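Long-range contact in nird-like protein (Hydrogenobacter thermophilus, PDB 4CH7), which catalyses the decarboxylation of siroheme to didecarboxysiroheme, by way of a probable monodecarboxylated intermediate, in heme d1 biosynthesis: residues Y64-L78 with E96-P110. Numbering follows the deposited sequence.
Sequences YDSALIAFKVDRQKL and ERTHDFNLWFTLAVP
Ala70 lays its CB over the centre of the Trp104 six-membered ring, 3.4 Å from the centroid, while Leu68 CG meets the edge of the same indole near CE3. On the other sheet face, Phe105 swings its ring back over Ile69 by setting CG between its backbone N and carbonyl carbon (chi1 60°). Ile69 CB then lies over one face of that ring, and the edge of the Phe105 ring points at the face of the Phe71 ring, a T-shaped pair with planes at 88°. Where strand 65-71 begins and strand 103-109 ends, the Tyr64 ring lies against Pro110 CA, and its OH bonds to Phe320 N; an alanine in place of Tyr64 would probably take away the ring that Pro110 packs on and leave Phe320 N without its hydroxyl partner. Paired backbone bonds between 65-71 and 103-109 set Ile69, Phe71 and Phe105 in place, among them Ile69 N to Phe105 O at 2.7 Å. A classic beta bulge, Asn102 and Leu103 opposite Phe71, interrupts the pairing; beyond it Val73 N bonds to Asn102 OD1. The two strands are antiparallel neighbours in the eight-stranded barrel of AsnC-like domains, with Thr106 close to the inferred active-site His93; strand 132-139 flanks 65-71 and strand 91-97 flanks 103-109.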
loop_
_atom_site.group_PDB
_atom_site.type_symbol
_atom_site.label_atom_id
_atom_site.label_comp_id
_atom_site.label_asym_id
_atom_site.label_seq_id
_atom_site.Cartn_x
_atom_site.Cartn_y
_atom_site.Cartn_z
ATOM N N TYR A 64 -6.076 -5.856 9.233
ATOM C CA TYR A 64 -5.839 -4.422 9.256
ATOM C C TYR A 64 -6.982 -3.671 8.591
ATOM O O TYR A 64 -7.366 -3.977 7.459
ATOM C CB TYR A 64 -4.516 -4.075 8.572
ATOM C CG TYR A 64 -3.324 -4.056 9.504
ATOM C CD1 TYR A 64 -2.770 -5.235 9.980
ATOM C CD2 TYR A 64 -2.745 -2.857 9.895
ATOM C CE1 TYR A 64 -1.681 -5.221 10.828
ATOM C CE2 TYR A 64 -1.653 -2.833 10.742
ATOM C CZ TYR A 64 -1.126 -4.020 11.206
ATOM O OH TYR A 64 -0.040 -4.011 12.049
ATOM N N ASP A 65 -7.536 -2.698 9.306
ATOM C CA ASP A 65 -8.458 -1.759 8.691
ATOM C C ASP A 65 -7.639 -0.581 8.189
ATOM O O ASP A 65 -6.925 0.063 8.963
ATOM C CB ASP A 65 -9.517 -1.285 9.684
ATOM C CG ASP A 65 -10.705 -0.628 8.998
ATOM O OD1 ASP A 65 -10.651 -0.425 7.765
ATOM O OD2 ASP A 65 -11.691 -0.310 9.693
ATOM N N SER A 66 -7.723 -0.317 6.890
ATOM C CA SER A 66 -6.995 0.798 6.300
ATOM C C SER A 66 -7.937 1.729 5.548
ATOM O O SER A 66 -8.906 1.284 4.930
ATOM C CB SER A 66 -5.881 0.299 5.378
ATOM O OG SER A 66 -6.391 -0.523 4.346
ATOM N N ALA A 67 -7.655 3.026 5.617
ATOM C CA ALA A 67 -8.494 4.020 4.961
ATOM C C ALA A 67 -7.675 5.212 4.499
ATOM O O ALA A 67 -6.553 5.428 4.963
ATOM C CB ALA A 67 -9.603 4.479 5.892
ATOM N N LEU A 68 -8.249 5.987 3.587
ATOM C CA LEU A 68 -7.640 7.237 3.166
ATOM C C LEU A 68 -8.215 8.356 4.021
ATOM O O LEU A 68 -9.424 8.595 4.013
ATOM C CB LEU A 68 -7.912 7.501 1.686
ATOM C CG LEU A 68 -7.183 8.675 1.033
ATOM C CD1 LEU A 68 -5.684 8.537 1.230
ATOM C CD2 LEU A 68 -7.522 8.750 -0.445
ATOM N N ILE A 69 -7.351 9.029 4.772
ATOM C CA ILE A 69 -7.794 10.080 5.679
ATOM C C ILE A 69 -7.445 11.458 5.123
ATOM O O ILE A 69 -6.366 11.651 4.565
ATOM C CB ILE A 69 -7.176 9.903 7.080
ATOM C CG1 ILE A 69 -7.364 8.464 7.569
ATOM C CG2 ILE A 69 -7.786 10.886 8.068
ATOM C CD1 ILE A 69 -8.817 8.015 7.625
ATOM N N ALA A 70 -8.365 12.410 5.271
ATOM C CA ALA A 70 -8.137 13.779 4.822
ATOM C C ALA A 70 -8.401 14.750 5.965
ATOM O O ALA A 70 -9.459 14.698 6.584
ATOM C CB ALA A 70 -9.033 14.102 3.644
ATOM N N PHE A 71 -7.441 15.626 6.246
ATOM C CA PHE A 71 -7.601 16.633 7.293
ATOM C C PHE A 71 -7.770 18.027 6.696
ATOM O O PHE A 71 -7.103 18.375 5.719
ATOM C CB PHE A 71 -6.388 16.639 8.227
ATOM C CG PHE A 71 -6.426 15.575 9.291
ATOM C CD1 PHE A 71 -7.407 14.590 9.286
ATOM C CD2 PHE A 71 -5.480 15.570 10.307
ATOM C CE1 PHE A 71 -7.440 13.611 10.274
ATOM C CE2 PHE A 71 -5.504 14.598 11.297
ATOM C CZ PHE A 71 -6.485 13.616 11.281
ATOM N N LYS A 72 -8.666 18.821 7.277
ATOM C CA LYS A 72 -8.726 20.238 6.936
ATOM C C LYS A 72 -7.886 21.030 7.930
ATOM O O LYS A 72 -8.318 21.309 9.048
ATOM C CB LYS A 72 -10.163 20.763 6.903
ATOM C CG LYS A 72 -10.258 22.268 6.684
ATOM C CD LYS A 72 -11.336 22.629 5.677
ATOM C CE LYS A 72 -12.697 22.126 6.114
ATOM N NZ LYS A 72 -13.771 22.561 5.179
ATOM N N VAL A 73 -6.673 21.369 7.511
ATOM C CA VAL A 73 -5.741 22.118 8.341
ATOM C C VAL A 73 -5.427 23.419 7.620
ATOM O O VAL A 73 -5.379 23.442 6.396
ATOM C CB VAL A 73 -4.431 21.337 8.517
ATOM C CG1 VAL A 73 -3.565 21.981 9.583
ATOM C CG2 VAL A 73 -4.718 19.887 8.868
ATOM N N ASP A 74 -5.215 24.511 8.345
ATOM C CA ASP A 74 -4.782 25.718 7.649
ATOM C C ASP A 74 -3.269 25.904 7.715
ATOM O O ASP A 74 -2.621 25.470 8.668
ATOM C CB ASP A 74 -5.542 26.966 8.099
ATOM C CG ASP A 74 -5.875 27.882 6.932
ATOM O OD1 ASP A 74 -5.022 28.019 6.031
ATOM O OD2 ASP A 74 -6.989 28.450 6.905
ATOM N N ARG A 75 -2.731 26.548 6.680
ATOM C CA ARG A 75 -1.294 26.623 6.408
ATOM C C ARG A 75 -0.399 26.904 7.613
ATOM O O ARG A 75 0.702 26.355 7.713
ATOM C CB ARG A 75 -1.030 27.675 5.330
ATOM C CG ARG A 75 0.322 27.540 4.658
ATOM C CD ARG A 75 0.312 26.402 3.656
ATOM N NE ARG A 75 -0.703 26.610 2.628
ATOM C CZ ARG A 75 -0.747 25.952 1.475
ATOM N NH1 ARG A 75 0.174 25.043 1.195
ATOM N NH2 ARG A 75 -1.707 26.208 0.598
ATOM N N GLN A 76 -0.870 27.763 8.514
ATOM C CA GLN A 76 -0.129 28.089 9.728
ATOM C C GLN A 76 0.207 26.829 10.513
ATOM O O GLN A 76 1.271 26.730 11.126
ATOM C CB GLN A 76 -0.936 29.042 10.615
ATOM C CG GLN A 76 -1.265 30.388 9.980
ATOM C CD GLN A 76 -2.572 30.378 9.208
ATOM O OE1 GLN A 76 -3.321 29.401 9.236
ATOM N NE2 GLN A 76 -2.853 31.474 8.514
ATOM N N LYS A 77 -0.705 25.863 10.480
ATOM C CA LYS A 77 -0.576 24.665 11.299
ATOM C C LYS A 77 -0.382 23.399 10.466
ATOM O O LYS A 77 -0.316 22.300 11.014
ATOM C CB LYS A 77 -1.795 24.517 12.214
ATOM C CG LYS A 77 -2.178 25.794 12.952
ATOM C CD LYS A 77 -0.973 26.415 13.648
ATOM C CE LYS A 77 -1.321 27.740 14.310
ATOM N NZ LYS A 77 -2.153 27.541 15.527
ATOM N N LEU A 78 -0.278 23.560 9.149
ATOM C CA LEU A 78 -0.137 22.425 8.236
ATOM C C LEU A 78 1.082 21.560 8.559
ATOM O O LEU A 78 0.961 20.343 8.719
ATOM C CB LEU A 78 -0.074 22.913 6.785
ATOM C CG LEU A 78 -0.298 21.911 5.647
ATOM C CD1 LEU A 78 0.967 21.147 5.298
ATOM C CD2 LEU A 78 -1.423 20.947 5.985
ATOM N N GLU A 96 0.469 16.799 1.226
ATOM C CA GLU A 96 -0.257 18.054 1.160
ATOM C C GLU A 96 -0.858 18.150 -0.230
ATOM O O GLU A 96 -0.158 17.974 -1.230
ATOM C CB GLU A 96 0.662 19.243 1.411
ATOM C CG GLU A 96 -0.022 20.583 1.185
ATOM C CD GLU A 96 0.903 21.755 1.405
ATOM O OE1 GLU A 96 1.973 21.563 2.016
ATOM O OE2 GLU A 96 0.556 22.869 0.968
ATOM N N ARG A 97 -2.159 18.414 -0.295
ATOM C CA ARG A 97 -2.846 18.457 -1.578
ATOM C C ARG A 97 -3.639 19.741 -1.783
ATOM O O ARG A 97 -3.973 20.441 -0.826
ATOM C CB ARG A 97 -3.739 17.226 -1.754
ATOM C CG ARG A 97 -2.970 15.913 -1.732
ATOM C CD ARG A 97 -3.831 14.722 -2.119
ATOM N NE ARG A 97 -3.064 13.480 -2.083
ATOM C CZ ARG A 97 -2.298 13.050 -3.080
ATOM N NH1 ARG A 97 -2.195 13.762 -4.194
ATOM N NH2 ARG A 97 -1.631 11.911 -2.966
ATOM N N THR A 98 -3.923 20.045 -3.045
ATOM C CA THR A 98 -4.695 21.228 -3.406
ATOM C C THR A 98 -6.189 20.940 -3.300
ATOM O O THR A 98 -6.807 20.437 -4.243
ATOM C CB THR A 98 -4.370 21.694 -4.837
ATOM O OG1 THR A 98 -4.853 20.726 -5.779
ATOM C CG2 THR A 98 -2.868 21.859 -5.016
ATOM N N HIS A 99 -6.757 21.261 -2.141
ATOM C CA HIS A 99 -8.166 21.007 -1.850
ATOM C C HIS A 99 -8.489 21.634 -0.498
ATOM O O HIS A 99 -7.579 21.929 0.279
ATOM C CB HIS A 99 -8.436 19.499 -1.802
ATOM C CG HIS A 99 -9.887 19.134 -1.873
ATOM N ND1 HIS A 99 -10.652 18.891 -0.752
ATOM C CD2 HIS A 99 -10.710 18.948 -2.934
ATOM C CE1 HIS A 99 -11.884 18.583 -1.118
ATOM N NE2 HIS A 99 -11.944 18.610 -2.438
ATOM N N ASP A 100 -9.773 21.841 -0.216
ATOM C CA ASP A 100 -10.191 22.365 1.085
ATOM C C ASP A 100 -9.680 21.459 2.202
ATOM O O ASP A 100 -9.253 21.930 3.259
ATOM C CB ASP A 100 -11.710 22.518 1.151
ATOM C CG ASP A 100 -12.200 23.785 0.477
ATOM O OD1 ASP A 100 -11.635 24.164 -0.571
ATOM O OD2 ASP A 100 -13.149 24.408 1.001
ATOM N N PHE A 101 -9.720 20.154 1.953
ATOM C CA PHE A 101 -8.956 19.210 2.754
ATOM C C PHE A 101 -7.555 19.147 2.155
ATOM O O PHE A 101 -7.353 18.574 1.084
ATOM C CB PHE A 101 -9.617 17.831 2.758
ATOM C CG PHE A 101 -10.970 17.809 3.414
ATOM C CD1 PHE A 101 -11.087 17.628 4.786
ATOM C CD2 PHE A 101 -12.125 17.967 2.660
ATOM C CE1 PHE A 101 -12.333 17.607 5.397
ATOM C CE2 PHE A 101 -13.374 17.947 3.260
ATOM C CZ PHE A 101 -13.478 17.768 4.632
ATOM N N ASN A 102 -6.595 19.756 2.845
ATOM C CA ASN A 102 -5.255 19.958 2.299
ATOM C C ASN A 102 -4.222 18.948 2.791
ATOM O O ASN A 102 -3.064 18.987 2.369
ATOM C CB ASN A 102 -4.776 21.376 2.613
ATOM C CG ASN A 102 -4.950 21.731 4.075
ATOM O OD1 ASN A 102 -5.877 21.258 4.730
ATOM N ND2 ASN A 102 -4.062 22.571 4.594
ATOM N N LEU A 103 -4.628 18.058 3.691
ATOM C CA LEU A 103 -3.725 17.018 4.173
ATOM C C LEU A 103 -4.346 15.634 4.014
ATOM O O LEU A 103 -5.352 15.319 4.650
ATOM C CB LEU A 103 -3.325 17.262 5.632
ATOM C CG LEU A 103 -2.172 16.384 6.116
ATOM C CD1 LEU A 103 -0.877 16.798 5.433
ATOM C CD2 LEU A 103 -2.025 16.434 7.621
ATOM N N TRP A 104 -3.734 14.813 3.165
ATOM C CA TRP A 104 -4.233 13.474 2.889
ATOM C C TRP A 104 -3.198 12.421 3.247
ATOM O O TRP A 104 -2.064 12.464 2.764
ATOM C CB TRP A 104 -4.594 13.346 1.412
ATOM C CG TRP A 104 -5.816 14.115 1.034
ATOM C CD1 TRP A 104 -5.935 15.469 0.926
ATOM C CD2 TRP A 104 -7.100 13.571 0.703
ATOM N NE1 TRP A 104 -7.218 15.801 0.554
ATOM C CE2 TRP A 104 -7.951 14.651 0.410
ATOM C CE3 TRP A 104 -7.611 12.273 0.628
ATOM C CZ2 TRP A 104 -9.292 14.470 0.047
ATOM C CZ3 TRP A 104 -8.937 12.095 0.268
ATOM C CH2 TRP A 104 -9.761 13.185 -0.020
ATOM N N PHE A 105 -3.590 11.474 4.092
ATOM C CA PHE A 105 -2.708 10.366 4.422
ATOM C C PHE A 105 -3.430 9.024 4.432
ATOM O O PHE A 105 -4.650 8.952 4.602
ATOM C CB PHE A 105 -1.962 10.611 5.742
ATOM C CG PHE A 105 -2.855 10.782 6.934
ATOM C CD1 PHE A 105 -3.386 12.026 7.246
ATOM C CD2 PHE A 105 -3.135 9.706 7.763
ATOM C CE1 PHE A 105 -4.201 12.190 8.352
ATOM C CE2 PHE A 105 -3.946 9.859 8.872
ATOM C CZ PHE A 105 -4.478 11.104 9.170
ATOM N N THR A 106 -2.660 7.964 4.221
ATOM C CA THR A 106 -3.187 6.611 4.291
ATOM C C THR A 106 -2.914 6.051 5.677
ATOM O O THR A 106 -1.764 6.005 6.120
ATOM C CB THR A 106 -2.552 5.699 3.229
ATOM O OG1 THR A 106 -2.887 6.182 1.921
ATOM C CG2 THR A 106 -3.052 4.270 3.385
ATOM N N LEU A 107 -3.975 5.646 6.367
ATOM C CA LEU A 107 -3.842 5.088 7.705
ATOM C C LEU A 107 -4.214 3.617 7.710
ATOM O O LEU A 107 -5.249 3.234 7.167
ATOM C CB LEU A 107 -4.724 5.845 8.700
ATOM C CG LEU A 107 -4.798 5.276 10.121
ATOM C CD1 LEU A 107 -3.422 5.262 10.762
ATOM C CD2 LEU A 107 -5.774 6.069 10.970
ATOM N N ALA A 108 -3.360 2.797 8.315
ATOM C CA ALA A 108 -3.662 1.383 8.513
ATOM C C ALA A 108 -3.593 1.064 10.001
ATOM O O ALA A 108 -2.596 1.368 10.657
ATOM C CB ALA A 108 -2.689 0.515 7.741
ATOM N N VAL A 109 -4.648 0.453 10.530
ATOM C CA VAL A 109 -4.719 0.153 11.956
ATOM C C VAL A 109 -4.774 -1.355 12.198
ATOM O O VAL A 109 -5.607 -2.047 11.612
ATOM C CB VAL A 109 -5.941 0.836 12.613
ATOM C CG1 VAL A 109 -6.096 0.392 14.058
ATOM C CG2 VAL A 109 -5.811 2.350 12.533
ATOM N N PRO A 110 -3.875 -1.869 13.056
ATOM C CA PRO A 110 -3.890 -3.286 13.438
ATOM C C PRO A 110 -5.182 -3.642 14.162
ATOM O O PRO A 110 -5.784 -2.763 14.778
ATOM C CB PRO A 110 -2.696 -3.404 14.396
ATOM C CG PRO A 110 -2.456 -2.007 14.898
ATOM C CD PRO A 110 -2.798 -1.124 13.733
#